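Local coordinates for aspartokinase (PDB 2CDQ), which catalyses the ATP-dependent phosphorylation of L-aspartate to 4-phospho-L-aspartate, the first step towards lysine, threonine, methionine and isoleucine in the plant chloroplast, at residues T117-L122 with E148-R153; K360-F365 with V380-T385; S334-R339 with S424-V429. All blocks are in the same frame, centred on the assembly; numbering follows the deposited sequence.

How the contacts relate
Contact 1 comes first along the chain and lies in the amino acid kinase domain, where helices 113-132 and 137-161 pack as neighbours. Contacts 2 and 3 belong to the regulatory part, about 45 and 40 Å from contact 1 between centres, across the chain's centre. Strand 334-339 of contact 3 precedes both segments of contact 2, and its partner 424-429 follows them, so the first ACT unit is inserted between two paired strands of the other ACT sheet. The centres of contacts 2 and 3 are 24 Å apart, their nearest atoms about 6 Å; both touch the second subunit, and contact 2 lies beside a bound effector lysine, whereas contact 1 carries Glu148 of the substrate-binding site.

Contact 1. Residues T117-L122 with E148-R153; sequences TYLEEL and ECLSTR. With LYS (lysine), chain D.
Tyr118 and Leu150 mark the nearest backbone approach, CA to CA 7.3 Å, between two helical segments that run antiparallel at 170° with their axes 10.9 Å apart. The gap is bridged by few side chains. Tyr118 points from 117-122 at the other helix, and its CB rests against Leu150 CD2 at 3.8 Å. Farther out, the ring lies obliquely against Cys149, CE2 to CB 4.0 Å. Leu119 meets Leu150 at about a right angle. Leu150 CG stands beside its own backbone N (chi1 -75°); of its methyls CD2 turns toward Tyr118 CB, and CD1 meets Leu119 CD2 at 4.0 Å.

The phenol end of Tyr118 sits over one face of the Arg153 guanidinium, CZ above its centre, with the two planes 40° apart. Tyr118 OH comes within 2.8 Å of Arg153 NH2, but the angle is poor, so the hydroxyl simply lies over the guanidinium face, with no hydrogen bond between them. The guanidinium is held from its rim instead: Arg153 NH1 donates in plane to Cys149 O (3.0 Å), one turn back, while NH2 forms a salt bridge with Asp170. On another side of helix 148-153, Glu148 OE1 accepts a hydrogen bond from the amino N of a bound lysine, which occupies the pocket around this substrate-binding residue.

Helix 92-108 closes the apolar side, with Ile102 on Leu119 and His101 on Leu150. Thr213 and Phe215 of strand 209-219 pack on Glu148, so helix 137-161 lies between helix 113-132 and the central sheet of the kinase domain.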
loop_
_atom_site.group_PDB
_atom_site.type_symbol
_atom_site.label_atom_id
_atom_site.label_comp_id
_atom_site.label_asym_id
_atom_site.label_seq_id
_atom_site.Cartn_x
_atom_site.Cartn_y
_atom_site.Cartn_z
ATOM N N THR A 117 19.904 -2.696 47.824
ATOM C CA THR A 117 18.998 -1.565 47.997
ATOM C C THR A 117 18.038 -1.467 46.812
ATOM O O THR A 117 16.834 -1.250 46.991
ATOM C CB THR A 117 19.776 -0.238 48.178
ATOM O OG1 THR A 117 20.558 -0.306 49.379
ATOM C CG2 THR A 117 18.825 0.955 48.268
ATOM N N TYR A 118 18.577 -1.644 45.609
ATOM C CA TYR A 118 17.780 -1.541 44.393
ATOM C C TYR A 118 16.748 -2.657 44.263
ATOM O O TYR A 118 15.655 -2.435 43.736
ATOM C CB TYR A 118 18.685 -1.480 43.160
ATOM C CG TYR A 118 19.096 -0.072 42.788
ATOM C CD1 TYR A 118 20.199 0.541 43.389
ATOM C CD2 TYR A 118 18.375 0.650 41.842
ATOM C CE1 TYR A 118 20.572 1.837 43.051
ATOM C CE2 TYR A 118 18.738 1.944 41.500
ATOM C CZ TYR A 118 19.835 2.530 42.107
ATOM O OH TYR A 118 20.187 3.811 41.760
ATOM N N LEU A 119 17.092 -3.846 44.757
ATOM C CA LEU A 119 16.179 -4.985 44.737
ATOM C C LEU A 119 15.055 -4.809 45.756
ATOM O O LEU A 119 13.901 -5.156 45.478
ATOM C CB LEU A 119 16.930 -6.299 44.965
ATOM C CG LEU A 119 17.978 -6.717 43.924
ATOM C CD1 LEU A 119 18.661 -8.001 44.345
ATOM C CD2 LEU A 119 17.374 -6.885 42.535
ATOM N N GLU A 120 15.399 -4.264 46.924
ATOM C CA GLU A 120 14.411 -3.873 47.933
ATOM C C GLU A 120 13.348 -2.981 47.306
ATOM O O GLU A 120 12.153 -3.272 47.383
ATOM C CB GLU A 120 15.081 -3.127 49.091
ATOM C CG GLU A 120 15.876 -4.001 50.058
ATOM C CD GLU A 120 14.997 -4.768 51.042
ATOM O OE1 GLU A 120 15.567 -5.564 51.842
ATOM O OE2 GLU A 120 13.749 -4.576 51.023
ATOM N N GLU A 121 13.808 -1.899 46.678
ATOM C CA GLU A 121 12.956 -0.967 45.949
ATOM C C GLU A 121 12.039 -1.660 44.941
ATOM O O GLU A 121 10.830 -1.426 44.943
ATOM C CB GLU A 121 13.811 0.071 45.225
ATOM C CG GLU A 121 13.926 1.412 45.925
ATOM C CD GLU A 121 14.267 2.534 44.948
ATOM O OE1 GLU A 121 13.543 2.685 43.931
ATOM O OE2 GLU A 121 15.257 3.263 45.196
ATOM N N LEU A 122 12.621 -2.506 44.089
ATOM C CA LEU A 122 11.871 -3.239 43.065
ATOM C C LEU A 122 10.696 -4.007 43.664
ATOM O O LEU A 122 9.569 -3.906 43.177
ATOM C CB LEU A 122 12.793 -4.181 42.278
ATOM C CG LEU A 122 12.164 -5.157 41.276
ATOM C CD1 LEU A 122 11.348 -4.436 40.212
ATOM C CD2 LEU A 122 13.236 -6.010 40.627
ATOM N N GLU A 148 18.588 -1.695 33.649
ATOM C CA GLU A 148 19.861 -1.070 33.288
ATOM C C GLU A 148 20.539 -0.424 34.490
ATOM O O GLU A 148 21.764 -0.318 34.529
ATOM C CB GLU A 148 19.672 -0.030 32.181
ATOM C CG GLU A 148 19.230 -0.600 30.835
ATOM C CD GLU A 148 17.761 -1.009 30.803
ATOM O OE1 GLU A 148 17.356 -1.677 29.830
ATOM O OE2 GLU A 148 17.008 -0.672 31.742
ATOM N N CYS A 149 19.743 0.001 35.467
ATOM C CA CYS A 149 20.296 0.567 36.692
ATOM C C CYS A 149 21.091 -0.467 37.476
ATOM O O CYS A 149 22.153 -0.157 38.019
ATOM C CB CYS A 149 19.198 1.172 37.557
ATOM S SG CYS A 149 18.571 2.707 36.874
ATOM N N LEU A 150 20.572 -1.694 37.526
ATOM C CA LEU A 150 21.286 -2.803 38.131
ATOM C C LEU A 150 22.486 -3.164 37.269
ATOM O O LEU A 150 23.628 -3.168 37.735
ATOM C CB LEU A 150 20.364 -4.003 38.277
ATOM C CG LEU A 150 19.322 -3.936 39.383
ATOM C CD1 LEU A 150 18.242 -4.961 39.111
ATOM C CD2 LEU A 150 19.948 -4.173 40.741
ATOM N N SER A 151 22.208 -3.438 35.998
ATOM C CA SER A 151 23.202 -3.874 35.030
ATOM C C SER A 151 24.482 -3.041 35.064
ATOM O O SER A 151 25.565 -3.572 35.315
ATOM C CB SER A 151 22.590 -3.837 33.637
ATOM O OG SER A 151 23.543 -4.211 32.665
ATOM N N THR A 152 24.350 -1.740 34.815
ATOM C CA THR A 152 25.499 -0.833 34.797
ATOM C C THR A 152 26.287 -0.814 36.110
ATOM O O THR A 152 27.519 -0.837 36.086
ATOM C CB THR A 152 25.098 0.612 34.419
ATOM O OG1 THR A 152 23.906 0.992 35.123
ATOM C CG2 THR A 152 24.863 0.714 32.927
ATOM N N ARG A 153 25.574 -0.784 37.240
ATOM C CA ARG A 153 26.198 -0.715 38.572
ATOM C C ARG A 153 27.046 -1.943 38.920
ATOM O O ARG A 153 28.120 -1.815 39.512
ATOM C CB ARG A 153 25.154 -0.456 39.657
ATOM C CG ARG A 153 24.811 1.008 39.818
ATOM C CD ARG A 153 23.664 1.230 40.795
ATOM N NE ARG A 153 23.331 2.647 40.907
ATOM C CZ ARG A 153 22.620 3.332 40.013
ATOM N NH1 ARG A 153 22.144 2.744 38.923
ATOM N NH2 ARG A 153 22.378 4.617 40.210
HETATM N N LYS D . 17.675 -3.338 28.000
HETATM C CA LYS D . 16.862 -4.290 27.188
HETATM C C LYS D . 17.711 -5.457 26.650
HETATM O O LYS D . 18.347 -6.170 27.430
HETATM C CB LYS D . 16.129 -3.544 26.065
HETATM C CG LYS D . 16.990 -2.535 25.303
HETATM C CD LYS D . 16.288 -2.043 24.050
HETATM C CE LYS D . 16.216 -3.125 22.980
HETATM N NZ LYS D . 15.509 -2.637 21.765
HETATM O OXT LYS D . 17.800 -5.736 25.449
#

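Contact 2. Residues K360-F365 with V380-T385; sequences KVFSIF and VSISLT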
loop_
_atom_site.group_PDB
_atom_site.type_symbol
_atom_site.label_atom_id
_atom_site.label_comp_id
_atom_site.label_asym_id
_atom_site.label_seq_id
_atom_site.Cartn_x
_atom_site.Cartn_y
_atom_site.Cartn_z
ATOM N N LYS A 360 -10.189 5.816 5.333
ATOM C CA LYS A 360 -11.101 5.099 6.212
ATOM C C LYS A 360 -10.520 3.760 6.674
ATOM O O LYS A 360 -10.581 3.434 7.864
ATOM C CB LYS A 360 -12.453 4.889 5.522
ATOM C CG LYS A 360 -13.557 4.397 6.451
ATOM C CD LYS A 360 -14.085 5.516 7.349
ATOM C CE LYS A 360 -15.022 4.973 8.418
ATOM N NZ LYS A 360 -14.271 4.196 9.442
ATOM N N VAL A 361 -9.962 2.995 5.730
ATOM C CA VAL A 361 -9.388 1.674 6.014
ATOM C C VAL A 361 -8.371 1.743 7.151
ATOM O O VAL A 361 -8.471 0.998 8.124
ATOM C CB VAL A 361 -8.738 1.041 4.757
ATOM C CG1 VAL A 361 -7.905 -0.174 5.131
ATOM C CG2 VAL A 361 -9.804 0.648 3.755
ATOM N N PHE A 362 -7.411 2.654 7.031
ATOM C CA PHE A 362 -6.354 2.782 8.020
ATOM C C PHE A 362 -6.769 3.577 9.260
ATOM O O PHE A 362 -6.092 3.538 10.292
ATOM C CB PHE A 362 -5.095 3.326 7.362
ATOM C CG PHE A 362 -4.514 2.384 6.348
ATOM C CD1 PHE A 362 -4.646 2.640 4.985
ATOM C CD2 PHE A 362 -3.871 1.216 6.754
ATOM C CE1 PHE A 362 -4.124 1.771 4.047
ATOM C CE2 PHE A 362 -3.349 0.338 5.825
ATOM C CZ PHE A 362 -3.471 0.612 4.468
ATOM N N SER A 363 -7.891 4.282 9.162
ATOM C CA SER A 363 -8.485 4.893 10.335
ATOM C C SER A 363 -8.998 3.808 11.279
ATOM O O SER A 363 -8.781 3.886 12.487
ATOM C CB SER A 363 -9.616 5.837 9.951
ATOM O OG SER A 363 -10.123 6.463 11.109
ATOM N N ILE A 364 -9.667 2.799 10.716
ATOM C CA ILE A 364 -10.157 1.652 11.480
ATOM C C ILE A 364 -9.027 1.031 12.290
ATOM O O ILE A 364 -9.150 0.853 13.508
ATOM C CB ILE A 364 -10.801 0.590 10.562
ATOM C CG1 ILE A 364 -12.159 1.087 10.056
ATOM C CG2 ILE A 364 -10.955 -0.747 11.291
ATOM C CD1 ILE A 364 -12.665 0.369 8.813
ATOM N N PHE A 365 -7.923 0.723 11.611
ATOM C CA PHE A 365 -6.743 0.163 12.263
ATOM C C PHE A 365 -6.242 1.055 13.410
ATOM O O PHE A 365 -5.962 0.553 14.499
ATOM C CB PHE A 365 -5.640 -0.121 11.238
ATOM C CG PHE A 365 -5.887 -1.351 10.405
ATOM C CD1 PHE A 365 -6.439 -1.247 9.132
ATOM C CD2 PHE A 365 -5.572 -2.618 10.894
ATOM C CE1 PHE A 365 -6.671 -2.385 8.352
ATOM C CE2 PHE A 365 -5.804 -3.762 10.123
ATOM C CZ PHE A 365 -6.354 -3.643 8.849
ATOM N N VAL A 380 -9.338 -2.802 -7.458
ATOM C CA VAL A 380 -10.506 -2.846 -6.563
ATOM C C VAL A 380 -10.229 -3.509 -5.212
ATOM O O VAL A 380 -11.150 -3.999 -4.549
ATOM C CB VAL A 380 -11.723 -3.559 -7.218
ATOM C CG1 VAL A 380 -12.247 -2.754 -8.382
ATOM C CG2 VAL A 380 -11.367 -4.984 -7.640
ATOM N N SER A 381 -8.966 -3.537 -4.808
ATOM C CA SER A 381 -8.612 -4.140 -3.533
ATOM C C SER A 381 -7.363 -3.532 -2.937
ATOM O O SER A 381 -6.487 -3.031 -3.653
ATOM C CB SER A 381 -8.440 -5.659 -3.662
ATOM O OG SER A 381 -7.210 -6.001 -4.283
ATOM N N ILE A 382 -7.304 -3.570 -1.614
ATOM C CA ILE A 382 -6.074 -3.285 -0.900
ATOM C C ILE A 382 -5.763 -4.437 0.065
ATOM O O ILE A 382 -6.633 -4.903 0.799
ATOM C CB ILE A 382 -6.015 -1.818 -0.300
ATOM C CG1 ILE A 382 -5.258 -1.759 1.027
ATOM C CG2 ILE A 382 -7.411 -1.192 -0.164
ATOM C CD1 ILE A 382 -6.169 -1.672 2.234
ATOM N N SER A 383 -4.531 -4.930 -0.006
ATOM C CA SER A 383 -4.077 -6.039 0.819
ATOM C C SER A 383 -2.967 -5.548 1.722
ATOM O O SER A 383 -2.197 -4.661 1.351
ATOM C CB SER A 383 -3.574 -7.179 -0.055
ATOM O OG SER A 383 -4.488 -7.445 -1.103
ATOM N N LEU A 384 -2.899 -6.117 2.916
ATOM C CA LEU A 384 -1.962 -5.650 3.919
ATOM C C LEU A 384 -1.589 -6.755 4.873
ATOM O O LEU A 384 -2.269 -7.776 4.961
ATOM C CB LEU A 384 -2.527 -4.450 4.690
ATOM C CG LEU A 384 -3.854 -4.559 5.446
ATOM C CD1 LEU A 384 -3.660 -5.106 6.848
ATOM C CD2 LEU A 384 -4.495 -3.193 5.503
ATOM N N THR A 385 -0.509 -6.524 5.603
ATOM C CA THR A 385 0.031 -7.514 6.504
ATOM C C THR A 385 0.266 -6.808 7.836
ATOM O O THR A 385 0.660 -5.647 7.859
ATOM C CB THR A 385 1.310 -8.136 5.879
ATOM O OG1 THR A 385 1.275 -9.561 5.999
ATOM C CG2 THR A 385 2.571 -7.593 6.492
#
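Val361 and Ile382 meet tip to tip because Val361 CG1 stands anti to its backbone N (chi1 168°), which brings that methyl to 3.7 Å from Ile382 CD1. Leu384 has its CG between the backbone N and the carbonyl carbon (chi1 58°). Its CD2 lies between two phenylalanine rings, touching Phe362 CE2 and Phe365 CE1, each at 3.7 Å, while Leu384 CD1 meets Phe365 CZ, also at 3.7 Å. Both rings meet the leucine obliquely, reaching from the helix toward the strand with their outer carbons.

Ile382 CD1 also approaches the end of the first ring, 4.2 Å from Phe362 CZ, while Val361 CG1 sits over the centre of one face of the Phe362 ring. No hydrogen bond crosses; the contact is wholly apolar and buried, made by Val361, its neighbour Phe362 and, one turn on, Phe365, against Ile382 and Leu384, alternate residues of the strand. The short helix and strand segments run in roughly the same direction, 29° apart, with axes 11.6 Å from each other, a spacing filled by these side chains.

Within this first ACT unit, helix 357-367 packs on one face of the antiparallel sheet, where strand 381-386 runs between 372-378 and 341-347. Val372, which binds the effector lysine, packs on Leu384 and Phe365. Leu358 of the second subunit reaches Phe362, and helix 398-408 flanks Phe365 through Val404 and Leu408.

Contact 3. Residues S334-R339 with S424-V429; sequences SIVLKR and SLIGNV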
loop_
_atom_site.group_PDB
_atom_site.type_symbol
_atom_site.label_atom_id
_atom_site.label_comp_id
_atom_site.label_asym_id
_atom_site.label_seq_id
_atom_site.Cartn_x
_atom_site.Cartn_y
_atom_site.Cartn_z
ATOM N N SER A 334 21.292 -9.008 1.314
ATOM C CA SER A 334 20.838 -9.952 2.328
ATOM C C SER A 334 19.390 -10.365 2.071
ATOM O O SER A 334 18.669 -9.690 1.337
ATOM C CB SER A 334 20.971 -9.337 3.722
ATOM O OG SER A 334 20.488 -10.214 4.727
ATOM N N ILE A 335 18.990 -11.483 2.676
ATOM C CA ILE A 335 17.634 -12.018 2.607
ATOM C C ILE A 335 17.057 -11.997 4.016
ATOM O O ILE A 335 17.701 -12.482 4.952
ATOM C CB ILE A 335 17.646 -13.465 2.083
ATOM C CG1 ILE A 335 18.181 -13.498 0.644
ATOM C CG2 ILE A 335 16.251 -14.087 2.174
ATOM C CD1 ILE A 335 18.755 -14.838 0.205
ATOM N N VAL A 336 15.859 -11.437 4.174
ATOM C CA VAL A 336 15.232 -11.328 5.494
ATOM C C VAL A 336 13.949 -12.149 5.576
ATOM O O VAL A 336 13.164 -12.174 4.631
ATOM C CB VAL A 336 14.930 -9.849 5.872
ATOM C CG1 VAL A 336 14.280 -9.750 7.246
ATOM C CG2 VAL A 336 16.197 -9.028 5.855
ATOM N N LEU A 337 13.742 -12.814 6.710
ATOM C CA LEU A 337 12.504 -13.553 6.953
ATOM C C LEU A 337 11.689 -13.010 8.133
ATOM O O LEU A 337 12.230 -12.711 9.194
ATOM C CB LEU A 337 12.792 -15.040 7.156
ATOM C CG LEU A 337 11.568 -15.945 7.297
ATOM C CD1 LEU A 337 10.823 -16.048 5.977
ATOM C CD2 LEU A 337 11.981 -17.321 7.791
ATOM N N LYS A 338 10.385 -12.874 7.914
ATOM C CA LYS A 338 9.431 -12.567 8.965
ATOM C C LYS A 338 8.519 -13.773 9.076
ATOM O O LYS A 338 7.772 -14.075 8.143
ATOM C CB LYS A 338 8.606 -11.326 8.622
ATOM C CG LYS A 338 9.346 -10.020 8.771
ATOM C CD LYS A 338 8.542 -8.870 8.195
ATOM C CE LYS A 338 9.374 -7.596 8.092
ATOM N NZ LYS A 338 8.636 -6.489 7.412
ATOM N N ARG A 339 8.607 -14.466 10.211
ATOM C CA ARG A 339 7.797 -15.652 10.495
ATOM C C ARG A 339 6.365 -15.258 10.847
ATOM O O ARG A 339 6.120 -14.142 11.312
ATOM C CB ARG A 339 8.395 -16.434 11.674
ATOM C CG ARG A 339 9.819 -16.933 11.494
ATOM C CD ARG A 339 9.856 -18.261 10.765
ATOM N NE ARG A 339 11.170 -18.889 10.857
ATOM C CZ ARG A 339 11.476 -20.080 10.347
ATOM N NH1 ARG A 339 10.560 -20.792 9.700
ATOM N NH2 ARG A 339 12.706 -20.563 10.485
ATOM N N SER A 424 11.989 -10.825 2.504
ATOM C CA SER A 424 12.431 -9.536 1.990
ATOM C C SER A 424 13.770 -9.683 1.288
ATOM O O SER A 424 14.720 -10.213 1.861
ATOM C CB SER A 424 12.533 -8.501 3.112
ATOM O OG SER A 424 11.282 -7.885 3.365
ATOM N N LEU A 425 13.831 -9.225 0.043
ATOM C CA LEU A 425 15.085 -9.144 -0.691
ATOM C C LEU A 425 15.669 -7.739 -0.600
ATOM O O LEU A 425 15.060 -6.771 -1.063
ATOM C CB LEU A 425 14.871 -9.539 -2.151
ATOM C CG LEU A 425 15.197 -10.961 -2.623
ATOM C CD1 LEU A 425 15.082 -12.019 -1.523
ATOM C CD2 LEU A 425 14.341 -11.322 -3.840
ATOM N N ILE A 426 16.842 -7.637 0.016
ATOM C CA ILE A 426 17.561 -6.373 0.144
ATOM C C ILE A 426 18.741 -6.403 -0.820
ATOM O O ILE A 426 19.691 -7.167 -0.627
ATOM C CB ILE A 426 18.095 -6.153 1.585
ATOM C CG1 ILE A 426 17.073 -6.613 2.651
ATOM C CG2 ILE A 426 18.557 -4.711 1.777
ATOM C CD1 ILE A 426 15.787 -5.803 2.739
ATOM N N GLY A 427 18.682 -5.579 -1.863
ATOM C CA GLY A 427 19.724 -5.597 -2.882
ATOM C C GLY A 427 20.079 -4.262 -3.513
ATOM O O GLY A 427 19.766 -3.186 -2.987
ATOM N N ASN A 428 20.756 -4.355 -4.651
ATOM C CA ASN A 428 21.191 -3.198 -5.396
ATOM C C ASN A 428 20.116 -2.816 -6.389
ATOM O O ASN A 428 19.836 -3.546 -7.337
ATOM C CB ASN A 428 22.510 -3.502 -6.113
ATOM C CG ASN A 428 23.051 -2.315 -6.895
ATOM O OD1 ASN A 428 22.396 -1.277 -7.032
ATOM N ND2 ASN A 428 24.257 -2.472 -7.417
ATOM N N VAL A 429 19.536 -1.646 -6.177
ATOM C CA VAL A 429 18.404 -1.214 -6.976
ATOM C C VAL A 429 18.718 -1.133 -8.487
ATOM O O VAL A 429 17.830 -1.290 -9.330
ATOM C CB VAL A 429 17.775 0.083 -6.388
ATOM C CG1 VAL A 429 18.292 1.326 -7.097
ATOM C CG2 VAL A 429 16.252 -0.011 -6.445
#
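Ser334 and Ile426 form a hydrogen-bonded antiparallel pair, Ser334 N giving to Ile426 O at 3.1 Å and Ile426 N returning to Ser334 O at 3.0 Å. Two residues on, Val336 and Ser424 repeat the pattern: Val336 N to Ser424 O is 2.9 Å and Ser424 N to Val336 O is 2.8 Å. Ile335 and Leu425 make the non-hydrogen-bonded pair between them, and there Ile335 CA approaches Ser424 O at 3.5 Å as a CA-H...O contact. The segments run at 157° to each other with axes 4.9 Å apart.

Ser334, Val336, Ser424 and Ile426 share one face of the sheet. Val336 CB and Ser424 CB stand 3.9 Å apart. Val336 CG2, placed beside its backbone N, meets Ile426 CG1 of the next pair at 4.1 Å, the two side chains crossing obliquely. On the other face Ile335 and Leu425 run side by side, pointing the same way, and touch through Ile335 CG1 and Leu425 CD1.

The next shell covers both faces. Leu283 and Phe286 of helix 277-287 press on Val336, and Leu283 also on Ser334 and Ile426; Val475 and Leu478 of helix 468-483 pack on Ile335. The buried hydroxyls are satisfied, Ser334 OG by Leu259 O and Ser424 OG by Ser463 OG. Farther along, Lys338 NZ forms salt bridges with Asp373, which also binds the effector lysine, and with Glu379 of the second subunit.

Strand 332-339 is an outer strand, within this chain, of the four-stranded antiparallel sheet 332-339, 420-427, 461-467, 452-455. With helices 432-446 and 468-483 this sheet forms an ACT-type alpha/beta fold, with strand 332-339, from ahead of the other ACT unit, filling the place beside 420-427, consistent with the interleaved regulatory domains of aspartokinases.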